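Local coordinates for protein cellulose hydrolase (Bacillus licheniformis, PDB 4YZT) that hydrolyses internal beta-1,4-glucosidic bonds of cellulose as a tri-modular endoglucanase of glycoside hydrolase family 5, at residues A[283-288]-A[336-341]; A[357-362]-A[416-421]. One frame throughout, in Å; residues are numbered along the deposited sequence.

How the contacts relate
The two contacts lie about 10 Å apart, centre to centre, on the same side of the chain's centre. Contact 1 comes first along the chain and closes before contact 2 opens. It joins helix 280-296 of the catalytic barrel, the helix between barrel strands 267-272 and 299-303, to the start of strand 338-347 in the X2 module. Contact 2 lies within that module, between strands 355-360 and 409-418 of the same mixed sheet. Strands 338-347 and 355-360 are neighbours in it, and I338 O lies 2.8 Å from Q360 N, a probable hydrogen bond. I338 faces the barrel helix, while A337, just before the strand, packs on F418 of contact 2.

Contact 1: residues A[283-288]-A[336-341]; sequences KWLYHD and NAIIKP
D288 and N336 make the polar part of this contact. N336 ND2 donates to D288 OD1 at 2.8 Å. The bond is nearly straight, with an N-H...O angle of 164°. It reaches OD1 on the anti side, slightly out of the carboxylate plane, and the carboxylate and amide planes stand 75° apart. N336 N adds a weak bond to the same D288 OD1 at 3.4 Å. D288 CG is anti to its own backbone N (chi1 178°), which carries the carboxylate toward N336. N336 OD1 accepts from the backbone N of A422.

The apolar part centres on I338. Its CD1 lies 4.2 Å from D288 CB and 4.4 Å from W284 CB. L285, the next residue along the helix, brings CD1 to 4.4 Å from I338 CG1. The W284 indole NE1 is hydrogen-bonded to D320, outside the two segments. The helix and the strand run roughly antiparallel, with axes 9.2 Å apart.

The contact joins catalytic barrel and X2 module. D288 is buried. Its OD1 is held by the amide of N336 and its OD2 by a salt bridge to R292; the nearby arginine would favour a charged carboxylate. The pairing ties the chain at N336, just before strand 338-347, to helix 280-296.

Contact 2: residues A[357-362]-A[416-421]; sequences VDIQLN and FTFHKG
V357 and F416 meet tip to tip, the first of four apolar pairs that make up this contact. V357 CG1 lies 4.2 Å from F416 CZ, at the far end of the ring. CG1, anti to the backbone N (chi1 -174°), is the branch that meets the ring. I359 serves both phenylalanines with different branches. Its CD1 approaches F416 CD2 at 4.4 Å, while its CG2 meets F418 CZ at 4.0 Å, again tip to tip. L361 comes in at about a right angle to F418, and its CD2 lies 4.0 Å from F418 CE1. The same CE1 also touches I359 CG2, so two aliphatic branches share one end of the F418 ring. All these branches approach the rings obliquely.

No hydrogen bond crosses the contact. Strands 355-360 and 409-418 run in similar directions, 25° apart, with axes 11.4 Å from each other at closest approach. Strands 338-347 and 424-431 lie between them in the sheet order, so the two meet through side chains and not as neighbouring strands. M426 touches V357 and F416, and L366 packs on both phenylalanines. Such a filled interior is consistent with the immunoglobulin-like sandwich of the X2 family.

Within the segments, a side-chain hydrogen bond joins Q360, the last residue of its strand, to N362. Q360 NE2 donates to N362 OD1 at 3.0 Å, in the carbonyl plane and on a lone pair. N362 ND2 bonds to N336 O of contact 1.

Between the segments, then, cohesion is dispersive and hydrophobic. It relies on rings from strand 409-418 meeting branched side chains from 357-361, with no directional bond between the segments to fix the rings.

Contact 1: residues A[283-288]-A[336-341]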
ATOM      1  N   LYS A 283      -4.296 -10.325   1.288  1.00 11.13           N
ATOM      2  CA  LYS A 283      -4.327  -8.873   1.441  1.00 12.60           C
ATOM      3  C   LYS A 283      -5.125  -8.446   2.677  1.00 13.79           C
ATOM      4  O   LYS A 283      -4.699  -7.569   3.432  1.00 13.30           O
ATOM      5  CB  LYS A 283      -4.908  -8.220   0.190  1.00 14.38           C
ATOM      6  CG  LYS A 283      -4.790  -6.701   0.187  1.00 16.06           C
ATOM      7  CD  LYS A 283      -5.884  -6.073  -0.676  1.00 19.95           C
ATOM      8  CE  LYS A 283      -5.718  -6.367  -2.149  1.00 22.11           C
ATOM      9  NZ  LYS A 283      -6.938  -5.902  -2.913  1.00 21.01           N
ATOM     10  N   TRP A 284      -6.281  -9.077   2.883  1.00 10.49           N
ATOM     11  CA  TRP A 284      -7.126  -8.741   4.027  1.00 10.80           C
ATOM     12  C   TRP A 284      -6.429  -9.118   5.331  1.00 10.79           C
ATOM     13  O   TRP A 284      -6.357  -8.316   6.267  1.00 12.07           O
ATOM     14  CB  TRP A 284      -8.491  -9.434   3.917  1.00 11.35           C
ATOM     15  CG  TRP A 284      -9.312  -8.960   2.733  1.00 12.84           C
ATOM     16  CD1 TRP A 284      -9.007  -7.939   1.882  1.00 10.77           C
ATOM     17  CD2 TRP A 284     -10.565  -9.500   2.282  1.00 12.04           C
ATOM     18  NE1 TRP A 284      -9.992  -7.805   0.932  1.00 11.86           N
ATOM     19  CE2 TRP A 284     -10.956  -8.756   1.147  1.00 12.23           C
ATOM     20  CE3 TRP A 284     -11.394 -10.539   2.726  1.00 12.98           C
ATOM     21  CZ2 TRP A 284     -12.146  -9.015   0.450  1.00 13.46           C
ATOM     22  CZ3 TRP A 284     -12.582 -10.802   2.021  1.00 15.96           C
ATOM     23  CH2 TRP A 284     -12.938 -10.046   0.900  1.00 14.26           C
ATOM     24  N   LEU A 285      -5.899 -10.338   5.382  1.00 10.32           N
ATOM     25  CA  LEU A 285      -5.145 -10.810   6.548  1.00 13.90           C
ATOM     26  C   LEU A 285      -3.921  -9.930   6.869  1.00 13.26           C
ATOM     27  O   LEU A 285      -3.629  -9.656   8.031  1.00 13.07           O
ATOM     28  CB  LEU A 285      -4.701 -12.258   6.327  1.00 14.61           C
ATOM     29  CG  LEU A 285      -3.995 -12.942   7.504  1.00 13.84           C
ATOM     30  CD1 LEU A 285      -4.943 -13.019   8.713  1.00 12.11           C
ATOM     31  CD2 LEU A 285      -3.528 -14.325   7.110  1.00 12.63           C
ATOM     32  N   TYR A 286      -3.192  -9.523   5.840  1.00 11.47           N
ATOM     33  CA  TYR A 286      -2.025  -8.664   6.019  1.00 11.62           C
ATOM     34  C   TYR A 286      -2.424  -7.327   6.651  1.00 12.37           C
ATOM     35  O   TYR A 286      -1.824  -6.876   7.638  1.00 11.68           O
ATOM     36  CB  TYR A 286      -1.319  -8.438   4.676  1.00 12.42           C
ATOM     37  CG  TYR A 286      -0.045  -7.628   4.789  1.00 13.77           C
ATOM     38  CD1 TYR A 286      -0.071  -6.240   4.709  1.00 14.69           C
ATOM     39  CD2 TYR A 286       1.185  -8.248   4.999  1.00 10.94           C
ATOM     40  CE1 TYR A 286       1.091  -5.495   4.828  1.00 10.14           C
ATOM     41  CE2 TYR A 286       2.340  -7.505   5.105  1.00  8.99           C
ATOM     42  CZ  TYR A 286       2.286  -6.139   5.030  1.00 10.63           C
ATOM     43  OH  TYR A 286       3.443  -5.395   5.144  1.00 11.11           O
ATOM     44  N   HIS A 287      -3.453  -6.693   6.101  1.00 11.09           N
ATOM     45  CA  HIS A 287      -3.840  -5.384   6.614  1.00 11.71           C
ATOM     46  C   HIS A 287      -4.397  -5.482   8.037  1.00 12.00           C
ATOM     47  O   HIS A 287      -4.020  -4.689   8.906  1.00 13.02           O
ATOM     48  CB  HIS A 287      -4.841  -4.717   5.675  1.00  8.90           C
ATOM     49  CG  HIS A 287      -4.207  -4.116   4.458  1.00 10.27           C
ATOM     50  ND1 HIS A 287      -3.863  -4.861   3.351  1.00  9.67           N
ATOM     51  CD2 HIS A 287      -3.843  -2.838   4.179  1.00 11.72           C
ATOM     52  CE1 HIS A 287      -3.321  -4.071   2.439  1.00 13.41           C
ATOM     53  NE2 HIS A 287      -3.294  -2.838   2.916  1.00 15.29           N
ATOM     54  N   ASP A 288      -5.265  -6.454   8.299  1.00  9.51           N
ATOM     55  CA  ASP A 288      -5.810  -6.603   9.643  1.00 12.14           C
ATOM     56  C   ASP A 288      -4.713  -6.888  10.661  1.00 14.39           C
ATOM     57  O   ASP A 288      -4.706  -6.325  11.753  1.00 12.25           O
ATOM     58  CB  ASP A 288      -6.854  -7.722   9.708  1.00 13.96           C
ATOM     59  CG  ASP A 288      -7.398  -7.909  11.110  1.00 17.65           C
ATOM     60  OD1 ASP A 288      -8.213  -7.069  11.560  1.00 20.05           O
ATOM     61  OD2 ASP A 288      -6.998  -8.886  11.778  1.00 17.02           O
ATOM     62  N   ASN A 336     -11.081  -7.795  13.245  1.00 18.37           N
ATOM     63  CA  ASN A 336     -11.934  -8.222  12.144  1.00 19.60           C
ATOM     64  C   ASN A 336     -11.818  -9.717  11.901  1.00 20.16           C
ATOM     65  O   ASN A 336     -10.708 -10.266  11.876  1.00 17.88           O
ATOM     66  CB  ASN A 336     -11.561  -7.480  10.857  1.00 17.87           C
ATOM     67  CG  ASN A 336     -11.559  -5.981  11.032  1.00 19.24           C
ATOM     68  OD1 ASN A 336     -12.616  -5.345  11.040  1.00 18.26           O
ATOM     69  ND2 ASN A 336     -10.366  -5.401  11.162  1.00 15.19           N
ATOM     70  N   ALA A 337     -12.959 -10.370  11.704  1.00 16.04           N
ATOM     71  CA  ALA A 337     -12.963 -11.770  11.314  1.00 16.30           C
ATOM     72  C   ALA A 337     -12.465 -11.894   9.864  1.00 18.94           C
ATOM     73  O   ALA A 337     -12.723 -11.023   9.027  1.00 18.28           O
ATOM     74  CB  ALA A 337     -14.360 -12.361  11.477  1.00 17.52           C
ATOM     75  N   ILE A 338     -11.736 -12.970   9.578  1.00 17.09           N
ATOM     76  CA  ILE A 338     -11.207 -13.203   8.241  1.00 14.41           C
ATOM     77  C   ILE A 338     -11.659 -14.583   7.742  1.00 16.02           C
ATOM     78  O   ILE A 338     -11.427 -15.599   8.416  1.00 17.59           O
ATOM     79  CB  ILE A 338      -9.656 -13.116   8.219  1.00 16.71           C
ATOM     80  CG1 ILE A 338      -9.166 -11.796   8.831  1.00 18.40           C
ATOM     81  CG2 ILE A 338      -9.141 -13.274   6.800  1.00 14.88           C
ATOM     82  CD1 ILE A 338      -9.504 -10.548   8.007  1.00 19.47           C
ATOM     83  N   ILE A 339     -12.336 -14.617   6.591  1.00 14.91           N
ATOM     84  CA  ILE A 339     -12.766 -15.882   5.989  1.00 15.40           C
ATOM     85  C   ILE A 339     -11.751 -16.440   4.983  1.00 16.16           C
ATOM     86  O   ILE A 339     -10.992 -15.686   4.362  1.00 17.76           O
ATOM     87  CB  ILE A 339     -14.136 -15.744   5.265  1.00 21.97           C
ATOM     88  CG1 ILE A 339     -14.014 -14.848   4.030  1.00 19.10           C
ATOM     89  CG2 ILE A 339     -15.208 -15.240   6.228  1.00 23.54           C
ATOM     90  CD1 ILE A 339     -15.273 -14.815   3.168  1.00 18.41           C
ATOM     91  N   LYS A 340     -11.747 -17.767   4.840  1.00 18.14           N
ATOM     92  CA  LYS A 340     -10.932 -18.465   3.839  1.00 17.15           C
ATOM     93  C   LYS A 340     -11.731 -19.640   3.278  1.00 20.16           C
ATOM     94  O   LYS A 340     -12.100 -20.550   4.022  1.00 21.42           O
ATOM     95  CB  LYS A 340      -9.617 -18.961   4.449  1.00 18.83           C
ATOM     96  CG  LYS A 340      -8.525 -19.274   3.440  1.00 22.33           C
ATOM     97  CD  LYS A 340      -7.200 -19.604   4.124  1.00 24.49           C
ATOM     98  CE  LYS A 340      -6.092 -19.833   3.095  1.00 27.21           C
ATOM     99  NZ  LYS A 340      -4.841 -20.329   3.733  1.00 28.40           N
ATOM    100  N   PRO A 341     -11.991 -19.642   1.960  1.00 21.41           N
ATOM    101  CA  PRO A 341     -11.481 -18.696   0.967  1.00 20.96           C
ATOM    102  C   PRO A 341     -12.319 -17.434   0.863  1.00 20.30           C
ATOM    103  O   PRO A 341     -13.488 -17.441   1.243  1.00 23.27           O
ATOM    104  CB  PRO A 341     -11.560 -19.500  -0.340  1.00 23.15           C
ATOM    105  CG  PRO A 341     -12.770 -20.361  -0.150  1.00 25.15           C
ATOM    106  CD  PRO A 341     -12.824 -20.693   1.339  1.00 25.61           C
TER

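Contact 2: residues A[357-362]-A[416-421]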
ATOM      1  N   VAL A 357     -16.143 -23.044   4.438  1.00 25.19           N
ATOM      2  CA  VAL A 357     -15.505 -21.750   4.618  1.00 22.23           C
ATOM      3  C   VAL A 357     -15.028 -21.666   6.059  1.00 23.49           C
ATOM      4  O   VAL A 357     -15.829 -21.766   6.988  1.00 26.03           O
ATOM      5  CB  VAL A 357     -16.465 -20.577   4.321  1.00 21.28           C
ATOM      6  CG1 VAL A 357     -15.727 -19.244   4.373  1.00 21.06           C
ATOM      7  CG2 VAL A 357     -17.125 -20.751   2.968  1.00 21.35           C
ATOM      8  N   ASP A 358     -13.721 -21.507   6.246  1.00 22.92           N
ATOM      9  CA  ASP A 358     -13.154 -21.361   7.579  1.00 23.50           C
ATOM     10  C   ASP A 358     -13.085 -19.892   7.978  1.00 20.49           C
ATOM     11  O   ASP A 358     -12.774 -19.030   7.159  1.00 22.73           O
ATOM     12  CB  ASP A 358     -11.760 -21.991   7.647  1.00 27.19           C
ATOM     13  CG  ASP A 358     -11.790 -23.499   7.449  1.00 31.88           C
ATOM     14  OD1 ASP A 358     -12.633 -24.176   8.082  1.00 33.53           O
ATOM     15  OD2 ASP A 358     -10.963 -24.007   6.663  1.00 34.63           O
ATOM     16  N   ILE A 359     -13.369 -19.607   9.243  1.00 21.38           N
ATOM     17  CA  ILE A 359     -13.346 -18.228   9.729  1.00 19.78           C
ATOM     18  C   ILE A 359     -12.368 -18.047  10.891  1.00 21.05           C
ATOM     19  O   ILE A 359     -12.505 -18.695  11.929  1.00 24.73           O
ATOM     20  CB  ILE A 359     -14.751 -17.773  10.184  1.00 20.62           C
ATOM     21  CG1 ILE A 359     -15.811 -18.130   9.138  1.00 23.52           C
ATOM     22  CG2 ILE A 359     -14.765 -16.278  10.485  1.00 22.58           C
ATOM     23  CD1 ILE A 359     -17.208 -17.727   9.554  1.00 25.38           C
ATOM     24  N   GLN A 360     -11.374 -17.183  10.702  1.00 22.37           N
ATOM     25  CA  GLN A 360     -10.557 -16.689  11.807  1.00 22.92           C
ATOM     26  C   GLN A 360     -11.342 -15.572  12.496  1.00 21.83           C
ATOM     27  O   GLN A 360     -11.307 -14.414  12.065  1.00 19.43           O
ATOM     28  CB  GLN A 360      -9.189 -16.202  11.304  1.00 23.27           C
ATOM     29  CG  GLN A 360      -8.291 -15.563  12.356  1.00 25.43           C
ATOM     30  CD  GLN A 360      -6.929 -15.171  11.805  1.00 27.56           C
ATOM     31  OE1 GLN A 360      -6.434 -15.776  10.852  1.00 28.65           O
ATOM     32  NE2 GLN A 360      -6.321 -14.156  12.396  1.00 27.11           N
ATOM     33  N   LEU A 361     -12.065 -15.941  13.552  1.00 22.04           N
ATOM     34  CA  LEU A 361     -13.029 -15.049  14.192  1.00 22.24           C
ATOM     35  C   LEU A 361     -12.376 -13.842  14.854  1.00 22.75           C
ATOM     36  O   LEU A 361     -12.939 -12.751  14.841  1.00 22.49           O
ATOM     37  CB  LEU A 361     -13.848 -15.823  15.222  1.00 22.77           C
ATOM     38  CG  LEU A 361     -14.850 -16.811  14.633  1.00 24.96           C
ATOM     39  CD1 LEU A 361     -15.442 -17.685  15.729  1.00 27.77           C
ATOM     40  CD2 LEU A 361     -15.953 -16.068  13.890  1.00 21.48           C
ATOM     41  N   ASN A 362     -11.184 -14.040  15.413  1.00 24.54           N
ATOM     42  CA  ASN A 362     -10.482 -12.985  16.149  1.00 25.28           C
ATOM     43  C   ASN A 362     -11.379 -12.368  17.228  1.00 25.62           C
ATOM     44  O   ASN A 362     -11.422 -11.153  17.388  1.00 25.26           O
ATOM     45  CB  ASN A 362      -9.965 -11.897  15.197  1.00 24.78           C
ATOM     46  CG  ASN A 362      -8.810 -12.376  14.315  1.00 25.76           C
ATOM     47  OD1 ASN A 362      -7.971 -13.167  14.741  1.00 27.30           O
ATOM     48  ND2 ASN A 362      -8.760 -11.878  13.080  1.00 25.37           N
ATOM     49  N   PHE A 416     -20.678 -12.152   4.825  1.00 20.17           N
ATOM     50  CA  PHE A 416     -20.673 -12.651   6.191  1.00 20.35           C
ATOM     51  C   PHE A 416     -20.623 -11.456   7.134  1.00 20.38           C
ATOM     52  O   PHE A 416     -19.656 -10.694   7.103  1.00 21.92           O
ATOM     53  CB  PHE A 416     -19.470 -13.572   6.460  1.00 19.64           C
ATOM     54  CG  PHE A 416     -19.446 -14.837   5.620  1.00 19.67           C
ATOM     55  CD1 PHE A 416     -19.224 -14.781   4.248  1.00 24.15           C
ATOM     56  CD2 PHE A 416     -19.595 -16.081   6.214  1.00 20.43           C
ATOM     57  CE1 PHE A 416     -19.195 -15.941   3.483  1.00 23.91           C
ATOM     58  CE2 PHE A 416     -19.557 -17.246   5.454  1.00 24.83           C
ATOM     59  CZ  PHE A 416     -19.359 -17.177   4.088  1.00 22.56           C
ATOM     60  N   THR A 417     -21.659 -11.283   7.955  1.00 21.95           N
ATOM     61  CA  THR A 417     -21.691 -10.168   8.892  1.00 23.51           C
ATOM     62  C   THR A 417     -21.291 -10.644  10.274  1.00 23.56           C
ATOM     63  O   THR A 417     -21.530 -11.800  10.625  1.00 23.53           O
ATOM     64  CB  THR A 417     -23.089  -9.507   8.963  1.00 26.44           C
ATOM     65  OG1 THR A 417     -24.048 -10.448   9.466  1.00 28.36           O
ATOM     66  CG2 THR A 417     -23.529  -9.032   7.592  1.00 25.71           C
ATOM     67  N   PHE A 418     -20.681  -9.758  11.053  1.00 21.74           N
ATOM     68  CA  PHE A 418     -20.265 -10.090  12.413  1.00 23.96           C
ATOM     69  C   PHE A 418     -20.790  -9.022  13.365  1.00 24.99           C
ATOM     70  O   PHE A 418     -21.080  -7.908  12.941  1.00 24.85           O
ATOM     71  CB  PHE A 418     -18.735 -10.234  12.487  1.00 23.11           C
ATOM     72  CG  PHE A 418     -18.202 -11.303  11.569  1.00 21.67           C
ATOM     73  CD1 PHE A 418     -18.088 -12.615  12.004  1.00 23.31           C
ATOM     74  CD2 PHE A 418     -17.866 -11.008  10.256  1.00 19.19           C
ATOM     75  CE1 PHE A 418     -17.621 -13.606  11.150  1.00 20.23           C
ATOM     76  CE2 PHE A 418     -17.407 -12.000   9.398  1.00 20.94           C
ATOM     77  CZ  PHE A 418     -17.291 -13.296   9.850  1.00 19.26           C
ATOM     78  N   HIS A 419     -20.955  -9.373  14.638  1.00 23.79           N
ATOM     79  CA  HIS A 419     -21.509  -8.437  15.607  1.00 28.88           C
ATOM     80  C   HIS A 419     -20.648  -7.182  15.679  1.00 28.50           C
ATOM     81  O   HIS A 419     -21.169  -6.075  15.787  1.00 29.95           O
ATOM     82  CB  HIS A 419     -21.623  -9.084  16.985  1.00 30.43           C
ATOM     83  CG  HIS A 419     -22.253  -8.198  18.016  1.00 36.64           C
ATOM     84  ND1 HIS A 419     -21.547  -7.671  19.076  1.00 37.76           N
ATOM     85  CD2 HIS A 419     -23.525  -7.748  18.149  1.00 37.93           C
ATOM     86  CE1 HIS A 419     -22.357  -6.935  19.820  1.00 37.21           C
ATOM     87  NE2 HIS A 419     -23.562  -6.966  19.278  1.00 38.00           N
ATOM     88  N   LYS A 420     -19.333  -7.365  15.598  1.00 26.40           N
ATOM     89  CA  LYS A 420     -18.386  -6.251  15.534  1.00 22.98           C
ATOM     90  C   LYS A 420     -17.314  -6.499  14.464  1.00 22.59           C
ATOM     91  O   LYS A 420     -17.077  -7.639  14.054  1.00 22.61           O
ATOM     92  CB  LYS A 420     -17.736  -6.020  16.896  1.00 22.69           C
ATOM     93  CG  LYS A 420     -18.728  -5.556  17.954  1.00 25.80           C
ATOM     94  CD  LYS A 420     -18.107  -5.526  19.338  1.00 30.19           C
ATOM     95  CE  LYS A 420     -19.167  -5.237  20.402  1.00 37.61           C
ATOM     96  NZ  LYS A 420     -18.604  -5.293  21.785  1.00 41.07           N
ATOM     97  N   GLY A 421     -16.690  -5.419  14.005  1.00 19.80           N
ATOM     98  CA  GLY A 421     -15.682  -5.498  12.964  1.00 17.46           C
ATOM     99  C   GLY A 421     -16.299  -5.574  11.577  1.00 19.33           C
ATOM    100  O   GLY A 421     -17.518  -5.703  11.425  1.00 20.08           O
TER